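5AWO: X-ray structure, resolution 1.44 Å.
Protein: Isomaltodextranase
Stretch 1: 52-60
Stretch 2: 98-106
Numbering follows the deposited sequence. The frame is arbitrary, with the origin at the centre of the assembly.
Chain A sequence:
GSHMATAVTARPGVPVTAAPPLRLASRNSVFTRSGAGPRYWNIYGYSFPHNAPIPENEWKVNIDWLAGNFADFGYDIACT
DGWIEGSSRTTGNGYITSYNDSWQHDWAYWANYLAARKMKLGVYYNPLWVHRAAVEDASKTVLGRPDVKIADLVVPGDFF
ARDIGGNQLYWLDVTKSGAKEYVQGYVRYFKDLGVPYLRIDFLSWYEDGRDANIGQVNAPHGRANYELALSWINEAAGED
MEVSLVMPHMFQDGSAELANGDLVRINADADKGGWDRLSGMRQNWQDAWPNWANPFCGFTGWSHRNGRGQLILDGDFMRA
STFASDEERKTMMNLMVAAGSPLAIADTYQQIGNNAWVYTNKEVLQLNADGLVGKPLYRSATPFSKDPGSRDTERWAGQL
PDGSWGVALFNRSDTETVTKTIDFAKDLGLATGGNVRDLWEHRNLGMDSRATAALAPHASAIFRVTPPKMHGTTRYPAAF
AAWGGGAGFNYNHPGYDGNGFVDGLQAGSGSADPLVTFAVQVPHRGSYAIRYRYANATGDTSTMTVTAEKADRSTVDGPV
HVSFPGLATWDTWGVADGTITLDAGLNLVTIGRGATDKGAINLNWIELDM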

# COMPACT_ATOMS: atom_id res chain seq x y z
N ALA A 52 18.16 20.68 -2.93
CA ALA A 52 17.53 21.99 -3.08
C ALA A 52 16.09 21.85 -3.49
O ALA A 52 15.75 20.91 -4.20
CB ALA A 52 18.27 22.77 -4.15
N PRO A 53 15.23 22.83 -3.12
CA PRO A 53 13.88 22.86 -3.65
C PRO A 53 13.85 23.02 -5.17
O PRO A 53 14.70 23.69 -5.78
CB PRO A 53 13.24 24.07 -2.94
CG PRO A 53 14.39 24.94 -2.60
CD PRO A 53 15.54 24.01 -2.29
N ILE A 54 12.90 22.38 -5.82
CA ILE A 54 12.83 22.46 -7.28
C ILE A 54 12.42 23.89 -7.68
O ILE A 54 11.42 24.42 -7.18
CB ILE A 54 11.89 21.41 -7.91
CG1 ILE A 54 12.10 21.33 -9.44
CG2 ILE A 54 10.44 21.66 -7.55
CD1 ILE A 54 11.34 20.22 -10.16
N PRO A 55 13.20 24.52 -8.58
CA PRO A 55 12.71 25.79 -9.14
C PRO A 55 11.39 25.66 -9.88
O PRO A 55 11.10 24.64 -10.49
CB PRO A 55 13.83 26.22 -10.09
CG PRO A 55 15.05 25.56 -9.57
CD PRO A 55 14.56 24.21 -9.06
N GLU A 56 10.60 26.73 -9.85
CA GLU A 56 9.31 26.69 -10.47
C GLU A 56 9.38 26.38 -11.96
O GLU A 56 8.53 25.68 -12.46
CB GLU A 56 8.57 28.03 -10.24
CG GLU A 56 7.08 27.95 -10.50
CD GLU A 56 6.35 29.25 -10.17
OE1 GLU A 56 6.98 30.31 -10.35
OE2 GLU A 56 5.19 29.18 -9.73
N ASN A 57 10.37 26.94 -12.67
CA ASN A 57 10.48 26.62 -14.10
C ASN A 57 10.83 25.16 -14.37
O ASN A 57 10.36 24.59 -15.36
CB ASN A 57 11.49 27.50 -14.84
CG ASN A 57 11.34 27.34 -16.35
OD1 ASN A 57 10.26 27.57 -16.89
ND2 ASN A 57 12.38 26.85 -17.02
N GLU A 58 11.63 24.57 -13.48
CA GLU A 58 11.94 23.13 -13.62
C GLU A 58 10.72 22.27 -13.35
O GLU A 58 10.47 21.29 -14.05
CB GLU A 58 13.09 22.77 -12.70
CG GLU A 58 14.40 23.27 -13.27
CD GLU A 58 14.71 22.58 -14.58
OE1 GLU A 58 15.19 21.45 -14.54
OE2 GLU A 58 14.41 23.13 -15.65
N TRP A 59 9.91 22.67 -12.37
CA TRP A 59 8.61 22.04 -12.16
C TRP A 59 7.72 22.11 -13.41
O TRP A 59 7.14 21.12 -13.84
CB TRP A 59 7.96 22.71 -10.95
CG TRP A 59 6.51 22.51 -10.67
CD1 TRP A 59 5.50 23.43 -10.85
CD2 TRP A 59 5.88 21.38 -10.03
NE1 TRP A 59 4.31 22.93 -10.41
CE2 TRP A 59 4.51 21.68 -9.87
CE3 TRP A 59 6.35 20.14 -9.57
CZ2 TRP A 59 3.60 20.77 -9.32
CZ3 TRP A 59 5.44 19.25 -9.01
CH2 TRP A 59 4.10 19.56 -8.89
N LYS A 60 7.66 23.31 -14.02
CA LYS A 60 6.84 23.49 -15.22
C LYS A 60 7.33 22.61 -16.38
O LYS A 60 6.53 21.94 -17.02
CB LYS A 60 6.83 24.97 -15.65
CG LYS A 60 5.91 25.26 -16.82
CD LYS A 60 6.02 26.71 -17.27
CE LYS A 60 5.05 27.03 -18.40
NZ LYS A 60 5.31 26.22 -19.62
N SER A 98 2.24 28.04 -1.48
CA SER A 98 2.93 27.50 -2.65
C SER A 98 4.00 26.51 -2.21
O SER A 98 4.18 26.28 -1.02
CB SER A 98 3.53 28.61 -3.51
OG SER A 98 3.94 28.10 -4.77
N TYR A 99 4.75 25.96 -3.18
CA TYR A 99 5.81 25.01 -2.85
C TYR A 99 7.05 25.68 -2.25
O TYR A 99 7.71 25.11 -1.38
CB TYR A 99 6.19 24.17 -4.07
CG TYR A 99 7.46 23.39 -3.84
CD1 TYR A 99 7.48 22.26 -3.03
CD2 TYR A 99 8.67 23.81 -4.37
CE1 TYR A 99 8.66 21.57 -2.78
CE2 TYR A 99 9.85 23.11 -4.14
CZ TYR A 99 9.84 22.00 -3.33
OH TYR A 99 11.02 21.35 -3.08
N ASN A 100 7.37 26.89 -2.71
CA ASN A 100 8.55 27.61 -2.26
C ASN A 100 8.32 29.11 -2.41
O ASN A 100 7.61 29.52 -3.31
CB ASN A 100 9.77 27.19 -3.10
CG ASN A 100 11.07 27.81 -2.62
OD1 ASN A 100 11.54 28.83 -3.16
ND2 ASN A 100 11.65 27.23 -1.58
N ASP A 101 8.92 29.90 -1.53
CA ASP A 101 8.76 31.37 -1.58
C ASP A 101 9.22 32.00 -2.90
O ASP A 101 8.82 33.12 -3.20
CB ASP A 101 9.48 32.04 -0.40
CG ASP A 101 8.81 31.79 0.94
OD1 ASP A 101 7.69 31.24 0.98
OD2 ASP A 101 9.46 32.13 1.96
N SER A 102 10.09 31.31 -3.67
CA SER A 102 10.54 31.80 -5.00
C SER A 102 9.49 31.67 -6.09
O SER A 102 9.62 32.27 -7.17
CB SER A 102 11.82 31.09 -5.46
OG SER A 102 11.57 29.72 -5.76
N TRP A 103 8.47 30.86 -5.85
CA TRP A 103 7.45 30.55 -6.85
C TRP A 103 6.57 31.78 -7.04
O TRP A 103 6.21 32.45 -6.06
CB TRP A 103 6.63 29.33 -6.42
CG TRP A 103 7.35 28.02 -6.65
CD1 TRP A 103 8.69 27.80 -6.61
CD2 TRP A 103 6.74 26.78 -7.01
NE1 TRP A 103 8.96 26.49 -6.94
CE2 TRP A 103 7.78 25.84 -7.18
CE3 TRP A 103 5.42 26.37 -7.21
CZ2 TRP A 103 7.52 24.51 -7.52
CZ3 TRP A 103 5.18 25.05 -7.56
CH2 TRP A 103 6.23 24.13 -7.70
N GLN A 104 6.23 32.06 -8.29
CA GLN A 104 5.33 33.16 -8.64
C GLN A 104 3.87 32.78 -8.58
O GLN A 104 2.99 33.66 -8.57
CB GLN A 104 5.69 33.67 -10.03
CG GLN A 104 7.08 34.28 -10.11
CD GLN A 104 7.42 34.78 -11.51
OE1 GLN A 104 7.53 33.99 -12.45
NE2 GLN A 104 7.60 36.09 -11.65
N HIS A 105 3.57 31.48 -8.56
CA HIS A 105 2.20 31.02 -8.60
C HIS A 105 1.93 30.12 -7.41
O HIS A 105 2.84 29.43 -6.95
CB HIS A 105 1.94 30.25 -9.88
CG HIS A 105 2.30 31.01 -11.12
ND1 HIS A 105 1.50 32.00 -11.63
CD2 HIS A 105 3.36 30.90 -11.96
CE1 HIS A 105 2.07 32.50 -12.72
NE2 HIS A 105 3.19 31.85 -12.94
N ASP A 106 0.67 30.12 -6.96
CA ASP A 106 0.22 29.36 -5.81
C ASP A 106 -0.24 27.94 -6.18
O ASP A 106 -0.18 27.53 -7.36
CB ASP A 106 -0.84 30.16 -4.99
CG ASP A 106 -2.17 30.34 -5.70
OD1 ASP A 106 -2.42 29.74 -6.76
OD2 ASP A 106 -3.00 31.10 -5.15
O HOH W 1 11.56 29.08 -8.52
O HOH W 2 6.57 31.36 -12.93

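This is a compact contact between a helix start and an irregular loop, in which one glutamate and one tryptophan do most of the work and side chains bond chiefly to backbone rather than to each other. Stretch 1 runs as an extended, proline-rich segment into a helix that begins at Glu 56, with Pro 55 at the N-cap position; stretch 2 has no regular structure apart from a type I turn from Asn 100 to Trp 103. The two backbones approach most closely where Glu 56 and Trp 103 lie side by side, their CA atoms 5.6 Å apart, and the stretches together bury 460 Å², both sides summed.

Glu 56 reaches across with chi1 and chi2 both t, an extended shape that delivers its carboxylate to two consecutive backbone amides. Gln 104 N donates to Glu 56 OE1 at 2.8 Å, nearly straight at 170°, and His 105 N donates to Glu 56 OE2 at 3.0 Å with a more bent angle of 139°. A negatively charged acceptor thus satisfies NH groups in a segment that has no helix or strand to do so. The stem of the same side chain is used as well: Glu 56 CB sits 3.6 Å from the centroid of the Trp 103 five-membered ring, 7° off the ring normal, a CH-pi contact over the face.

Trp 103 answers with its own polar atom. Its NE1 donates to Ile 54 O at 3.2 Å, so the indole is anchored at its edge while its face packs on Glu 56. Glu 56 N lies 3.3 Å from Trp 103 NE1, but both are donors, so no bond forms there; Glu 56 N donates to water 1 at 2.9 Å, and that water donates to Ser 102 OG at 2.8 Å. Water 2 donates to both Glu 56 OE1 and Gln 104 OE1, each at 2.8 Å.

One helical turn on from Pro 55, Trp 59 points its CA-to-CB bond toward the loop, and its CD1 comes within 3.3 Å of Trp 103 CH2. The rings meet obliquely, their planes at 40°.

At the other end, Tyr 99 packs against the extended segment: its CE2 lies 3.7 Å from Pro 53 CB and 3.8 Å from Ile 54 CG2, and its OH takes a weak hydrogen bond from Ile 54 N at 3.5 Å. The loop also braces itself, since Asn 100 OD1 accepts from both Ser 102 N (2.9 Å) and Ser 102 OG (2.7 Å), reinforcing the turn that leads into Trp 103.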